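Local coordinates for protein putative TetR-family transcriptional regulator (Rhodococcus sp., PDB 2G3B) that probably binds operator DNA as a dimeric TetR-family regulator, most likely repressing transcription of its target genes, at residues A[4-9]-A[55-60]; A[64-69]-A[126-131]; A[103-108]-A[158-163]. All coordinates share one frame; numbering follows the deposited sequence.

Contact 1: A[4-9]-A[55-60]; sequences RRDAIL and LNYIND
Segments 4-9 and 55-60 come nearest at Leu9 and Tyr57, their CA atoms 6.6 Å apart, where helix 2-23 passes helix 47-66. This is the junction of the DNA-binding and regulatory domains of the TetR fold: the first helix belongs to the DNA-binding domain, which carries the predicted helix-turn-helix at residues 25-44, and helix 47-66 leads from it into the regulatory domain. Tyr57 makes every cross-contact. With CG anti to the backbone N (chi1 -176°), its ring is thrown across the gap and lies against the start of the first helix. Leu9 meets one face of that ring through CB, which sits 3.8 Å from the ring centroid in a CH-pi contact, 22° off the normal and shifted toward the rim. Leu9 CD1 lies 4.1 Å from Tyr57 CD1, and Leu9 also packs on Phe44 of helix 37-44. On the other helix, Leu55 and Ile58 turn to helix 92-110 instead. Asp6 arrives at the edge of the ring, its carboxylate plane turned 71° from the ring plane. Its OD1 lies in the ring plane, taking a weak hydrogen bond from Tyr57 OH at 3.4 Å and standing equally far, 3.4 Å, from Tyr57 CE1.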
loop_
_atom_site.group_PDB
_atom_site.type_symbol
_atom_site.label_atom_id
_atom_site.label_comp_id
_atom_site.label_asym_id
_atom_site.label_seq_id
_atom_site.Cartn_x
_atom_site.Cartn_y
_atom_site.Cartn_z
ATOM N N ARG A 4 -5.055 -18.229 25.779
ATOM C CA ARG A 4 -4.187 -17.128 26.209
ATOM C C ARG A 4 -3.314 -16.592 25.060
ATOM O O ARG A 4 -3.086 -15.395 24.974
ATOM C CB ARG A 4 -3.351 -17.520 27.442
ATOM C CG ARG A 4 -4.185 -17.865 28.685
ATOM C CD ARG A 4 -3.283 -17.978 29.935
ATOM N NE ARG A 4 -2.266 -19.049 29.846
ATOM C CZ ARG A 4 -1.496 -19.494 30.854
ATOM N NH1 ARG A 4 -1.573 -18.986 32.092
ATOM N NH2 ARG A 4 -0.608 -20.452 30.610
ATOM N N ARG A 5 -2.819 -17.482 24.201
ATOM C CA ARG A 5 -2.105 -17.069 22.983
ATOM C C ARG A 5 -3.019 -16.175 22.134
ATOM O O ARG A 5 -2.599 -15.110 21.726
ATOM C CB ARG A 5 -1.636 -18.272 22.159
ATOM C CG ARG A 5 -0.452 -18.978 22.763
ATOM C CD ARG A 5 -0.048 -20.194 21.960
ATOM N NE ARG A 5 0.949 -19.877 20.925
ATOM C CZ ARG A 5 2.197 -20.369 20.887
ATOM N NH1 ARG A 5 2.634 -21.225 21.822
ATOM N NH2 ARG A 5 3.024 -20.015 19.903
ATOM N N ASP A 6 -4.261 -16.608 21.913
ATOM C CA ASP A 6 -5.274 -15.816 21.182
ATOM C C ASP A 6 -5.524 -14.427 21.793
ATOM O O ASP A 6 -5.628 -13.455 21.052
ATOM C CB ASP A 6 -6.599 -16.598 21.110
ATOM C CG ASP A 6 -7.724 -15.822 20.370
ATOM O OD1 ASP A 6 -7.886 -16.036 19.143
ATOM O OD2 ASP A 6 -8.439 -14.992 21.007
ATOM N N ALA A 7 -5.608 -14.332 23.135
ATOM C CA ALA A 7 -5.759 -13.040 23.821
ATOM C C ALA A 7 -4.551 -12.154 23.594
ATOM O O ALA A 7 -4.683 -10.951 23.377
ATOM C CB ALA A 7 -6.002 -13.231 25.369
ATOM N N ILE A 8 -3.360 -12.744 23.631
ATOM C CA ILE A 8 -2.152 -11.965 23.417
ATOM C C ILE A 8 -2.154 -11.364 21.984
ATOM O O ILE A 8 -1.814 -10.178 21.779
ATOM C CB ILE A 8 -0.841 -12.791 23.649
ATOM C CG1 ILE A 8 -0.638 -13.045 25.162
ATOM C CG2 ILE A 8 0.354 -12.029 23.100
ATOM C CD1 ILE A 8 0.335 -14.242 25.492
ATOM N N LEU A 9 -2.491 -12.209 21.021
ATOM C CA LEU A 9 -2.395 -11.836 19.599
ATOM C C LEU A 9 -3.492 -10.804 19.275
ATOM O O LEU A 9 -3.254 -9.787 18.614
ATOM C CB LEU A 9 -2.484 -13.113 18.728
ATOM C CG LEU A 9 -1.243 -14.007 18.943
ATOM C CD1 LEU A 9 -1.262 -15.283 18.158
ATOM C CD2 LEU A 9 0.020 -13.197 18.672
ATOM N N LEU A 55 1.354 -11.082 12.693
ATOM C CA LEU A 55 1.136 -11.125 11.254
ATOM C C LEU A 55 0.249 -12.323 10.887
ATOM O O LEU A 55 -0.743 -12.165 10.189
ATOM C CB LEU A 55 2.487 -11.175 10.548
ATOM C CG LEU A 55 3.157 -9.834 10.274
ATOM C CD1 LEU A 55 4.685 -10.026 10.128
ATOM C CD2 LEU A 55 2.550 -9.183 8.992
ATOM N N ASN A 56 0.581 -13.523 11.375
ATOM C CA ASN A 56 -0.180 -14.714 10.984
ATOM C C ASN A 56 -1.623 -14.714 11.544
ATOM O O ASN A 56 -2.561 -15.152 10.858
ATOM C CB ASN A 56 0.559 -15.981 11.396
ATOM C CG ASN A 56 1.665 -16.342 10.430
ATOM O OD1 ASN A 56 1.568 -16.090 9.188
ATOM N ND2 ASN A 56 2.737 -16.885 10.974
ATOM N N TYR A 57 -1.776 -14.256 12.784
ATOM C CA TYR A 57 -3.089 -14.075 13.417
ATOM C C TYR A 57 -4.027 -13.188 12.548
ATOM O O TYR A 57 -5.154 -13.574 12.260
ATOM C CB TYR A 57 -2.876 -13.460 14.798
ATOM C CG TYR A 57 -4.164 -13.308 15.594
ATOM C CD1 TYR A 57 -4.729 -14.404 16.219
ATOM C CD2 TYR A 57 -4.835 -12.080 15.641
ATOM C CE1 TYR A 57 -5.924 -14.291 16.925
ATOM C CE2 TYR A 57 -6.040 -11.953 16.350
ATOM C CZ TYR A 57 -6.556 -13.065 16.994
ATOM O OH TYR A 57 -7.733 -12.984 17.726
ATOM N N ILE A 58 -3.527 -12.023 12.139
ATOM C CA ILE A 58 -4.255 -11.048 11.303
ATOM C C ILE A 58 -4.639 -11.713 9.961
ATOM O O ILE A 58 -5.800 -11.589 9.470
ATOM C CB ILE A 58 -3.369 -9.781 11.101
ATOM C CG1 ILE A 58 -3.233 -9.030 12.456
ATOM C CG2 ILE A 58 -3.919 -8.863 10.045
ATOM C CD1 ILE A 58 -2.013 -8.099 12.495
ATOM N N ASN A 59 -3.678 -12.445 9.403
ATOM C CA ASN A 59 -3.947 -13.178 8.126
ATOM C C ASN A 59 -5.011 -14.274 8.301
ATOM O O ASN A 59 -5.908 -14.406 7.462
ATOM C CB ASN A 59 -2.680 -13.789 7.538
ATOM C CG ASN A 59 -2.899 -14.368 6.108
ATOM O OD1 ASN A 59 -3.471 -13.703 5.257
ATOM N ND2 ASN A 59 -2.527 -15.607 5.907
ATOM N N ASP A 60 -4.902 -15.054 9.375
ATOM C CA ASP A 60 -5.944 -16.005 9.751
ATOM C C ASP A 60 -7.305 -15.363 9.949
ATOM O O ASP A 60 -8.292 -15.901 9.486
ATOM C CB ASP A 60 -5.575 -16.783 11.023
ATOM C CG ASP A 60 -4.432 -17.770 10.787
ATOM O OD1 ASP A 60 -4.073 -18.034 9.611
ATOM O OD2 ASP A 60 -3.880 -18.270 11.762
#

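Contact 2: A[64-69]-A[126-131]; sequences AYRSEG and VSEIAD
Ionic pairing carries this contact: Arg66, in the last turn of helix 47-66, takes hold of Glu128 on helix 115-139, two helices of the TetR regulatory domain. The grip is bidentate and side-on. Arg66 NE donates to Glu128 OE1 at 2.9 Å with an N-H...O angle of 143°, and Arg66 NH2 donates to Glu128 OE2, also at 2.9 Å but straighter, at 159°. The two flat groups are not coplanar; their planes stand 55° apart, and NH2 comes to OE2 from above the carboxylate plane. A bend at chi3 swings the guanidinium round to meet the glutamate, whose own chain is extended beyond CG. Further polar bonds fix the arginine's rotation: its NH1 pairs with Glu87 and binds a glycerol, and NH2 also reaches Asn59 OD1, two turns earlier on the same helix. A leucine here would probably leave Glu87 and Glu128 without the cation they share and remove this bridge between the two helices. Apolar packing goes elsewhere, Ile129 turning to Leu80 and Leu84 of helix 76-86 and to helix 148-167. Below the guanidinium, Arg66 CD stands 3.8 Å from Glu128 OE1.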
loop_
_atom_site.group_PDB
_atom_site.type_symbol
_atom_site.label_atom_id
_atom_site.label_comp_id
_atom_site.label_asym_id
_atom_site.label_seq_id
_atom_site.Cartn_x
_atom_site.Cartn_y
_atom_site.Cartn_z
ATOM N N ALA A 64 -10.779 -15.801 7.351
ATOM C CA ALA A 64 -12.180 -16.022 7.733
ATOM C C ALA A 64 -13.163 -15.086 6.991
ATOM O O ALA A 64 -14.263 -15.515 6.619
ATOM C CB ALA A 64 -12.356 -15.871 9.241
ATOM N N TYR A 65 -12.800 -13.806 6.814
ATOM C CA TYR A 65 -13.668 -12.883 6.071
ATOM C C TYR A 65 -13.554 -13.145 4.555
ATOM O O TYR A 65 -14.514 -12.903 3.819
ATOM C CB TYR A 65 -13.382 -11.412 6.413
ATOM C CG TYR A 65 -13.794 -11.027 7.846
ATOM C CD1 TYR A 65 -12.878 -11.074 8.900
ATOM C CD2 TYR A 65 -15.095 -10.619 8.130
ATOM C CE1 TYR A 65 -13.249 -10.726 10.210
ATOM C CE2 TYR A 65 -15.486 -10.259 9.441
ATOM C CZ TYR A 65 -14.554 -10.328 10.476
ATOM O OH TYR A 65 -14.950 -9.994 11.774
ATOM N N ARG A 66 -12.397 -13.658 4.101
ATOM C CA ARG A 66 -12.204 -13.977 2.677
ATOM C C ARG A 66 -13.057 -15.159 2.190
ATOM O O ARG A 66 -13.368 -15.290 0.974
ATOM C CB ARG A 66 -10.733 -14.250 2.390
ATOM C CG ARG A 66 -9.941 -13.004 2.428
ATOM C CD ARG A 66 -8.589 -13.176 1.792
ATOM N NE ARG A 66 -7.657 -14.068 2.482
ATOM C CZ ARG A 66 -6.668 -13.655 3.284
ATOM N NH1 ARG A 66 -6.489 -12.364 3.528
ATOM N NH2 ARG A 66 -5.843 -14.533 3.820
ATOM N N SER A 67 -13.402 -16.043 3.118
ATOM C CA SER A 67 -14.168 -17.237 2.771
ATOM C C SER A 67 -15.589 -17.219 3.349
ATOM O O SER A 67 -16.356 -18.178 3.161
ATOM C CB SER A 67 -13.401 -18.507 3.192
ATOM O OG SER A 67 -13.022 -18.455 4.570
ATOM N N GLU A 68 -15.969 -16.126 4.017
ATOM C CA GLU A 68 -17.309 -16.026 4.621
ATOM C C GLU A 68 -18.416 -16.264 3.582
ATOM O O GLU A 68 -18.494 -15.547 2.575
ATOM C CB GLU A 68 -17.506 -14.681 5.327
ATOM C CG GLU A 68 -18.764 -14.633 6.224
ATOM C CD GLU A 68 -18.946 -13.279 6.931
ATOM O OE1 GLU A 68 -18.273 -12.306 6.530
ATOM O OE2 GLU A 68 -19.756 -13.186 7.890
ATOM N N GLY A 69 -19.245 -17.280 3.828
ATOM C CA GLY A 69 -20.308 -17.681 2.907
ATOM C C GLY A 69 -19.928 -18.761 1.892
ATOM O O GLY A 69 -20.773 -19.174 1.095
ATOM N N VAL A 126 -1.306 -14.513 -1.036
ATOM C CA VAL A 126 -1.132 -14.623 -2.496
ATOM C C VAL A 126 -1.474 -16.043 -3.031
ATOM O O VAL A 126 -2.143 -16.207 -4.053
ATOM C CB VAL A 126 0.326 -14.246 -2.844
ATOM C CG1 VAL A 126 0.651 -14.624 -4.327
ATOM C CG2 VAL A 126 0.524 -12.691 -2.672
ATOM N N SER A 127 -1.031 -17.063 -2.307
ATOM C CA SER A 127 -1.232 -18.455 -2.691
ATOM C C SER A 127 -2.692 -18.868 -2.733
ATOM O O SER A 127 -3.084 -19.668 -3.585
ATOM C CB SER A 127 -0.410 -19.378 -1.772
ATOM O OG SER A 127 -0.430 -20.694 -2.238
ATOM N N GLU A 128 -3.524 -18.321 -1.839
ATOM C CA GLU A 128 -4.965 -18.636 -1.887
ATOM C C GLU A 128 -5.531 -18.133 -3.183
ATOM O O GLU A 128 -6.331 -18.810 -3.824
ATOM C CB GLU A 128 -5.742 -17.920 -0.775
ATOM C CG GLU A 128 -5.253 -18.143 0.600
ATOM C CD GLU A 128 -6.056 -17.270 1.647
ATOM O OE1 GLU A 128 -7.068 -16.629 1.276
ATOM O OE2 GLU A 128 -5.661 -17.222 2.813
ATOM N N ILE A 129 -5.110 -16.932 -3.579
ATOM C CA ILE A 129 -5.585 -16.332 -4.815
ATOM C C ILE A 129 -5.014 -17.042 -6.046
ATOM O O ILE A 129 -5.765 -17.376 -6.982
ATOM C CB ILE A 129 -5.236 -14.829 -4.888
ATOM C CG1 ILE A 129 -5.933 -14.031 -3.769
ATOM C CG2 ILE A 129 -5.633 -14.269 -6.262
ATOM C CD1 ILE A 129 -7.486 -14.017 -3.921
ATOM N N ALA A 130 -3.697 -17.288 -6.067
ATOM C CA ALA A 130 -3.085 -18.071 -7.160
ATOM C C ALA A 130 -3.767 -19.420 -7.317
ATOM O O ALA A 130 -4.065 -19.835 -8.422
ATOM C CB ALA A 130 -1.580 -18.285 -6.900
ATOM N N ASP A 131 -3.983 -20.143 -6.223
ATOM C CA ASP A 131 -4.583 -21.464 -6.357
ATOM C C ASP A 131 -5.972 -21.380 -6.978
ATOM O O ASP A 131 -6.341 -22.211 -7.795
ATOM C CB ASP A 131 -4.672 -22.157 -5.002
ATOM C CG ASP A 131 -5.250 -23.562 -5.106
ATOM O OD1 ASP A 131 -4.688 -24.413 -5.831
ATOM O OD2 ASP A 131 -6.255 -23.851 -4.443
#

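Contact 3: A[103-108]-A[158-163]; sequences ELRASA and LVEGLS
Glu160 OE1 takes the N-H of Arg105 NE at 2.7 Å, the shorter arm of a buried bidentate salt bridge between helix 92-110 and helix 148-167 in the all-helical TetR regulatory domain. The second arm runs from Arg105 NH2 to Glu160 OE2 at 3.0 Å. Both oxygens use their syn lone pairs, and the guanidinium and carboxylate lie only 19° from parallel, so the two groups meet almost flat and edge to edge. Neither bond is straight: the N-H...O angles are 152° at NE and 144° at NH2. Arg105 leaves its helix with CG anti to the backbone N, then folds at chi2 and chi3, which curls its aliphatic part beside the same oxygen, CD coming to 3.5 Å from Glu160 OE1. The charges continue into the dimer. Arg105 NH1 pairs with Glu170 of the second subunit and Glu160 OE2 with Arg165 of that subunit, so acids and bases alternate across the interface. Such alternation would probably keep both groups of the buried pair ionised. Each helix also carries a serine turned back on its own backbone: Ser107 OG bonds to Glu103 O, and Ser163 OG donates to Val159 O at 2.7 Å, from the face of that carbonyl's plane opposite to Ser163 N.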
loop_
_atom_site.group_PDB
_atom_site.type_symbol
_atom_site.label_atom_id
_atom_site.label_comp_id
_atom_site.label_asym_id
_atom_site.label_seq_id
_atom_site.Cartn_x
_atom_site.Cartn_y
_atom_site.Cartn_z
ATOM N N GLU A 103 0.172 -0.743 8.850
ATOM C CA GLU A 103 1.314 -0.400 9.729
ATOM C C GLU A 103 2.509 -1.320 9.538
ATOM O O GLU A 103 3.642 -0.875 9.394
ATOM C CB GLU A 103 0.905 -0.431 11.219
ATOM C CG GLU A 103 0.030 0.756 11.632
ATOM C CD GLU A 103 0.829 2.064 11.742
ATOM O OE1 GLU A 103 2.090 2.039 11.833
ATOM O OE2 GLU A 103 0.164 3.127 11.777
ATOM N N LEU A 104 2.259 -2.606 9.562
ATOM C CA LEU A 104 3.343 -3.582 9.353
ATOM C C LEU A 104 3.993 -3.471 7.997
ATOM O O LEU A 104 5.249 -3.565 7.863
ATOM C CB LEU A 104 2.782 -4.986 9.532
ATOM C CG LEU A 104 2.393 -5.267 10.998
ATOM C CD1 LEU A 104 1.316 -6.349 11.052
ATOM C CD2 LEU A 104 3.600 -5.637 11.895
ATOM N N ARG A 105 3.159 -3.315 6.969
ATOM C CA ARG A 105 3.712 -3.135 5.578
ATOM C C ARG A 105 4.618 -1.873 5.482
ATOM O O ARG A 105 5.737 -1.918 4.939
ATOM C CB ARG A 105 2.565 -3.123 4.550
ATOM C CG ARG A 105 2.979 -2.619 3.183
ATOM C CD ARG A 105 3.828 -3.638 2.421
ATOM N NE ARG A 105 3.120 -4.898 2.191
ATOM C CZ ARG A 105 3.714 -6.068 1.987
ATOM N NH1 ARG A 105 5.052 -6.177 1.947
ATOM N NH2 ARG A 105 2.967 -7.141 1.811
ATOM N N ALA A 106 4.164 -0.751 6.042
ATOM C CA ALA A 106 4.930 0.494 6.059
ATOM C C ALA A 106 6.197 0.376 6.895
ATOM O O ALA A 106 7.258 0.881 6.519
ATOM C CB ALA A 106 4.039 1.702 6.593
ATOM N N SER A 107 6.116 -0.324 8.018
ATOM C CA SER A 107 7.270 -0.405 8.934
ATOM C C SER A 107 8.367 -1.307 8.427
ATOM O O SER A 107 9.532 -1.078 8.734
ATOM C CB SER A 107 6.821 -0.887 10.323
ATOM O OG SER A 107 6.092 0.147 10.991
ATOM N N ALA A 108 8.011 -2.353 7.688
ATOM C CA ALA A 108 9.002 -3.332 7.216
ATOM C C ALA A 108 9.987 -2.706 6.223
ATOM O O ALA A 108 11.033 -3.284 5.951
ATOM C CB ALA A 108 8.314 -4.544 6.625
ATOM N N LEU A 158 -3.083 -4.743 -5.379
ATOM C CA LEU A 158 -4.213 -3.806 -5.598
ATOM C C LEU A 158 -5.075 -3.621 -4.331
ATOM O O LEU A 158 -5.386 -2.501 -3.924
ATOM C CB LEU A 158 -5.105 -4.247 -6.801
ATOM C CG LEU A 158 -6.398 -3.431 -6.997
ATOM C CD1 LEU A 158 -6.040 -1.889 -7.320
ATOM C CD2 LEU A 158 -7.358 -4.047 -8.050
ATOM N N VAL A 159 -5.391 -4.712 -3.660
ATOM C CA VAL A 159 -6.109 -4.597 -2.355
ATOM C C VAL A 159 -5.307 -3.742 -1.340
ATOM O O VAL A 159 -5.856 -2.876 -0.685
ATOM C CB VAL A 159 -6.391 -6.026 -1.748
ATOM C CG1 VAL A 159 -6.848 -5.958 -0.240
ATOM C CG2 VAL A 159 -7.410 -6.799 -2.660
ATOM N N GLU A 160 -3.991 -3.978 -1.231
ATOM C CA GLU A 160 -3.191 -3.199 -0.297
ATOM C C GLU A 160 -3.143 -1.703 -0.674
ATOM O O GLU A 160 -3.235 -0.848 0.177
ATOM C CB GLU A 160 -1.750 -3.777 -0.274
ATOM C CG GLU A 160 -1.655 -5.081 0.575
ATOM C CD GLU A 160 -0.192 -5.418 0.899
ATOM O OE1 GLU A 160 0.548 -4.535 1.406
ATOM O OE2 GLU A 160 0.234 -6.548 0.649
ATOM N N GLY A 161 -2.974 -1.410 -1.956
ATOM C CA GLY A 161 -2.965 -0.002 -2.406
ATOM C C GLY A 161 -4.307 0.682 -2.183
ATOM O O GLY A 161 -4.339 1.848 -1.723
ATOM N N LEU A 162 -5.403 -0.000 -2.522
ATOM C CA LEU A 162 -6.719 0.580 -2.257
ATOM C C LEU A 162 -6.938 0.764 -0.775
ATOM O O LEU A 162 -7.502 1.776 -0.377
ATOM C CB LEU A 162 -7.842 -0.309 -2.801
ATOM C CG LEU A 162 -7.929 -0.296 -4.350
ATOM C CD1 LEU A 162 -8.861 -1.390 -4.850
ATOM C CD2 LEU A 162 -8.408 1.078 -4.852
ATOM N N SER A 163 -6.551 -0.246 0.018
ATOM C CA SER A 163 -6.719 -0.172 1.489
ATOM C C SER A 163 -5.946 1.000 2.100
ATOM O O SER A 163 -6.449 1.664 3.008
ATOM C CB SER A 163 -6.274 -1.468 2.154
ATOM O OG SER A 163 -7.130 -2.536 1.676
#

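In the fold
The three contacts sample a TetR-type subunit from the junction with the DNA-binding domain to the dimer interface, with centres about 18 to 19 Å apart. Helix 47-66 serves both contact 1 and contact 2, and they touch through a probable hydrogen bond from Arg66 NH2 to Asn59 OD1, 2.9 Å long. Glycerol, probably from the crystallisation liquor, hydrogen-bonds Asn59 and Arg66, and a glycerol lies about 5 Å from the side chain of Glu160 in contact 3. Contact 1 meets contact 3 through apolar packing, Leu55 CD2 lying 3.7 Å from Leu104 CD1. Contacts 2 and 3 sit on opposite sides of the chain's centre, their nearest atoms about 7 Å apart.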